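Side-chain contacts in murein peptide amidase A (Escherichia coli O157:H7, PDB 5HXD), which probably hydrolyses the gamma-D-glutamyl-diaminopimelic acid amide bond of murein tripeptide during peptidoglycan degradation, as a zinc-dependent peptidase of the M14 family: residues V56-C61 and F225-L230; A209-I214 and E221-A226. All blocks are in the same frame, centred on the assembly; numbering follows the deposited sequence.

Contact 1: V56-C61 and F225-L230; sequences VVTLSC and FAMANL
Thr58, which meets Met227 across the contact, hydrogen-bonds through OG1 to the carbonyl oxygen of Ser54, one turn back in its own helix. With OG1 set beside the backbone N (chi1 -67°), the other branch, CG2, extends anti to that N and presents a methyl group to the facing helix. Thr58 CG2 meets both ends of the bent Met227 side chain, CE at 3.6 Å and CB at 3.9 Å. Met227 folds at chi2 (63°) and chi3 (70°), which brings its terminal methyl round to Thr58 while the sulfur comes up beside Leu59. There Leu59 CD1 lies 3.8 Å from Met227 SD, the two side chains crossing at about a right angle. Between the two segments the nearest CA atoms are those of Leu59 and Met227, 6.4 Å apart. One methionine thus spans two successive residues of helix 53-65 by apolar contact alone, in a buried setting. Around this trio, Thr58 also packs on Ala219 of helix 216-222, and helix 170-178 covers Ala226 and Leu230. The contact joins helices 53-65 and 224-230 of the alpha/beta zinc carboxypeptidase (M14) fold beside strand 153-157 of the mixed sheet, where Met227 and Leu230 reach Phe156.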
# COMPACT_ATOMS: atom_id res chain seq x y z
N VAL A 56 2.64 5.34 4.62
CA VAL A 56 2.98 4.05 5.22
C VAL A 56 4.35 3.59 4.77
O VAL A 56 5.04 2.85 5.48
CB VAL A 56 1.96 2.97 4.89
CG1 VAL A 56 2.37 1.64 5.54
CG2 VAL A 56 0.57 3.41 5.33
N VAL A 57 4.77 4.02 3.59
CA VAL A 57 6.12 3.69 3.15
C VAL A 57 7.10 4.67 3.79
O VAL A 57 8.20 4.29 4.18
CB VAL A 57 6.26 3.72 1.63
CG1 VAL A 57 7.69 3.48 1.22
CG2 VAL A 57 5.34 2.68 1.01
N THR A 58 6.67 5.92 3.94
CA THR A 58 7.51 6.96 4.54
C THR A 58 7.81 6.67 6.00
O THR A 58 8.96 6.73 6.43
CB THR A 58 6.85 8.34 4.45
OG1 THR A 58 6.76 8.74 3.08
CG2 THR A 58 7.68 9.35 5.22
N LEU A 59 6.76 6.34 6.76
CA LEU A 59 6.90 5.96 8.16
C LEU A 59 7.68 4.66 8.33
O LEU A 59 8.45 4.52 9.27
CB LEU A 59 5.53 5.83 8.82
CG LEU A 59 5.54 5.52 10.32
CD1 LEU A 59 6.34 6.56 11.07
CD2 LEU A 59 4.11 5.43 10.85
N SER A 60 7.49 3.70 7.42
CA SER A 60 8.24 2.44 7.44
C SER A 60 9.71 2.69 7.14
O SER A 60 10.58 1.95 7.62
CB SER A 60 7.67 1.45 6.42
OG SER A 60 8.38 0.22 6.44
N CYS A 61 9.99 3.72 6.34
CA CYS A 61 11.36 4.08 5.99
C CYS A 61 12.01 4.79 7.15
O CYS A 61 13.17 4.52 7.49
CB CYS A 61 11.39 4.97 4.74
SG CYS A 61 11.20 4.08 3.18
N PHE A 225 13.34 13.12 6.38
CA PHE A 225 13.97 13.95 7.40
C PHE A 225 12.96 14.24 8.50
O PHE A 225 13.19 13.93 9.69
CB PHE A 225 14.50 15.25 6.78
CG PHE A 225 15.01 16.25 7.78
CD1 PHE A 225 16.31 16.16 8.28
CD2 PHE A 225 14.20 17.29 8.25
CE1 PHE A 225 16.78 17.08 9.22
CE2 PHE A 225 14.66 18.21 9.19
CZ PHE A 225 15.95 18.10 9.67
N ALA A 226 11.84 14.82 8.10
CA ALA A 226 10.79 15.17 9.04
C ALA A 226 10.26 13.93 9.78
O ALA A 226 10.16 13.95 11.00
CB ALA A 226 9.66 15.90 8.31
N MET A 227 9.93 12.86 9.05
CA MET A 227 9.38 11.66 9.68
C MET A 227 10.32 11.08 10.74
O MET A 227 9.88 10.75 11.85
CB MET A 227 9.08 10.58 8.65
CG MET A 227 8.15 9.49 9.20
SD MET A 227 6.50 10.10 9.67
CE MET A 227 5.81 10.46 8.06
N ALA A 228 11.60 10.97 10.40
CA ALA A 228 12.63 10.50 11.33
C ALA A 228 12.72 11.37 12.59
O ALA A 228 12.99 10.87 13.68
CB ALA A 228 13.98 10.46 10.63
N ASN A 229 12.52 12.67 12.44
CA ASN A 229 12.65 13.58 13.58
C ASN A 229 11.41 13.51 14.46
O ASN A 229 11.49 13.73 15.67
CB ASN A 229 12.90 15.03 13.13
CG ASN A 229 14.26 15.22 12.48
OD1 ASN A 229 15.20 14.48 12.77
ND2 ASN A 229 14.36 16.20 11.61
N LEU A 230 10.27 13.17 13.84
CA LEU A 230 9.01 12.98 14.55
C LEU A 230 9.05 11.77 15.48
O LEU A 230 8.44 11.78 16.55
CB LEU A 230 7.85 12.83 13.56
CG LEU A 230 6.49 12.60 14.21
CD1 LEU A 230 6.19 13.70 15.23
CD2 LEU A 230 5.39 12.51 13.16

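Contact 2: A209-I214 and E221-A226; sequences AEFPPI and EKYLFA
Phe211 and Tyr223 keep their CA atoms 9.5 Å apart, so the loop leaving strand 206-210 and the break between helices 216-222 and 224-230 meet through side chains rather than main chain. Tyr223 lies in that break, and its chi1 of -73° sets CG anti to the carbonyl carbon, pointing the ring at the loop. CD2 of Tyr223 stands 3.5 Å above one face of the Phe211 ring, toward its rim, nearest to CZ. The rings are oblique, their planes at 50° and their centroids 4.8 Å apart. Pro212 and Tyr223 approach each other head-on: CD of Pro212 lies at the edge of the tyrosine ring, 3.8 Å from Tyr223 CE2, while its CG packs 3.6 Å from Tyr223 OH. Ile214 reaches out with an extended chain to place CD1 4.0 Å from Tyr223 CE2 and close to CD of Lys222, which also lies above one face of that ring, toward its rim. The contacts are therefore carbon-rich, and even the phenol oxygen meets proline carbons. Between these two segments, shape and dispersion probably do the holding, while backbone bonds of Phe211 to His157 and Ala161 tie down the loop just after Glu210, the predicted proton donor/acceptor.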
# COMPACT_ATOMS: atom_id res chain seq x y z
N ALA A 209 -2.16 14.35 10.18
CA ALA A 209 -1.20 14.93 9.26
C ALA A 209 -1.50 14.43 7.85
O ALA A 209 -1.17 13.29 7.53
CB ALA A 209 0.22 14.57 9.67
N GLU A 210 -2.10 15.28 7.01
CA GLU A 210 -2.41 14.88 5.63
C GLU A 210 -1.28 15.21 4.65
O GLU A 210 -0.99 16.37 4.39
CB GLU A 210 -3.69 15.56 5.15
CG GLU A 210 -4.91 15.21 5.94
CD GLU A 210 -5.77 14.22 5.22
OE1 GLU A 210 -5.26 13.60 4.27
OE2 GLU A 210 -6.96 14.09 5.58
N PHE A 211 -0.65 14.16 4.13
CA PHE A 211 0.33 14.32 3.06
C PHE A 211 -0.31 15.02 1.87
O PHE A 211 -1.53 15.06 1.75
CB PHE A 211 0.86 12.97 2.62
CG PHE A 211 2.17 12.60 3.24
CD1 PHE A 211 2.61 13.22 4.39
CD2 PHE A 211 2.96 11.62 2.66
CE1 PHE A 211 3.83 12.85 4.96
CE2 PHE A 211 4.17 11.25 3.21
CZ PHE A 211 4.61 11.87 4.37
N PRO A 212 0.51 15.57 0.98
CA PRO A 212 -0.07 16.02 -0.29
C PRO A 212 -0.10 14.85 -1.24
O PRO A 212 0.38 13.77 -0.86
CB PRO A 212 0.90 17.10 -0.74
CG PRO A 212 2.24 16.60 -0.23
CD PRO A 212 1.95 15.88 1.08
N PRO A 213 -0.65 15.02 -2.45
CA PRO A 213 -0.44 13.96 -3.43
C PRO A 213 1.05 13.85 -3.72
O PRO A 213 1.68 14.85 -4.05
CB PRO A 213 -1.21 14.43 -4.65
CG PRO A 213 -2.26 15.36 -4.09
CD PRO A 213 -1.58 16.05 -2.94
N ILE A 214 1.61 12.67 -3.53
CA ILE A 214 3.04 12.48 -3.67
C ILE A 214 3.38 10.98 -3.72
O ILE A 214 2.80 10.17 -3.00
CB ILE A 214 3.81 13.15 -2.51
CG1 ILE A 214 5.32 13.08 -2.76
CG2 ILE A 214 3.40 12.52 -1.15
CD1 ILE A 214 6.18 13.65 -1.66
N GLU A 221 12.18 10.43 -0.07
CA GLU A 221 13.24 11.44 -0.23
C GLU A 221 12.90 12.73 0.54
O GLU A 221 13.59 13.13 1.47
CB GLU A 221 13.46 11.72 -1.74
CG GLU A 221 13.97 13.12 -2.19
CD GLU A 221 15.23 13.62 -1.46
OE1 GLU A 221 16.02 12.78 -0.96
OE2 GLU A 221 15.42 14.86 -1.40
N LYS A 222 11.80 13.37 0.14
CA LYS A 222 11.43 14.70 0.61
C LYS A 222 11.03 14.81 2.09
O LYS A 222 11.27 15.84 2.72
CB LYS A 222 10.28 15.21 -0.26
CG LYS A 222 9.85 16.62 -0.03
CD LYS A 222 8.51 16.85 -0.74
CE LYS A 222 8.14 18.32 -0.79
NZ LYS A 222 9.16 19.08 -1.56
N TYR A 223 10.44 13.75 2.65
CA TYR A 223 9.81 13.80 3.98
C TYR A 223 10.45 12.88 5.01
O TYR A 223 9.96 12.77 6.15
CB TYR A 223 8.31 13.45 3.87
CG TYR A 223 7.49 14.54 3.24
CD1 TYR A 223 7.87 15.86 3.35
CD2 TYR A 223 6.33 14.26 2.54
CE1 TYR A 223 7.14 16.87 2.78
CE2 TYR A 223 5.58 15.26 1.96
CZ TYR A 223 5.99 16.56 2.09
OH TYR A 223 5.26 17.58 1.53
N LEU A 224 11.54 12.23 4.62
CA LEU A 224 12.17 11.23 5.47
C LEU A 224 12.85 11.91 6.63
O LEU A 224 12.91 11.35 7.72
CB LEU A 224 13.16 10.38 4.67
CG LEU A 224 13.87 9.23 5.39
CD1 LEU A 224 12.91 8.49 6.29
CD2 LEU A 224 14.49 8.26 4.37
N PHE A 225 13.34 13.12 6.38
CA PHE A 225 13.97 13.95 7.40
C PHE A 225 12.96 14.24 8.50
O PHE A 225 13.19 13.93 9.69
CB PHE A 225 14.50 15.25 6.78
CG PHE A 225 15.01 16.25 7.78
CD1 PHE A 225 16.31 16.16 8.28
CD2 PHE A 225 14.20 17.29 8.25
CE1 PHE A 225 16.78 17.08 9.22
CE2 PHE A 225 14.66 18.21 9.19
CZ PHE A 225 15.95 18.10 9.67
N ALA A 226 11.84 14.82 8.10
CA ALA A 226 10.79 15.17 9.04
C ALA A 226 10.26 13.93 9.78
O ALA A 226 10.16 13.95 11.00
CB ALA A 226 9.66 15.90 8.31

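Contacts 1 and 2 lie about 8 Å apart, centre to centre, on the same side of the chain's centre. Their second segments overlap at Phe225 and Ala226, but contact 2 is made by Lys222 and Tyr223 just before helix 224-230, and contact 1 by Met227 within it. Helix 53-65 comes early in the chain, strand 206-210 and its following loop much later, and the last two helices end the fold. The contacts touch through Phe211, whose CE2 lies 3.6 Å from Thr58 OG1. Thr58, Met227, Phe211 and Tyr223, all buried, thus form a linked cluster between helix 53-65 and the loop beyond Glu210, with the bound zinc about 9 Å from the Phe211 side chain. Both contacts also border the second subunit.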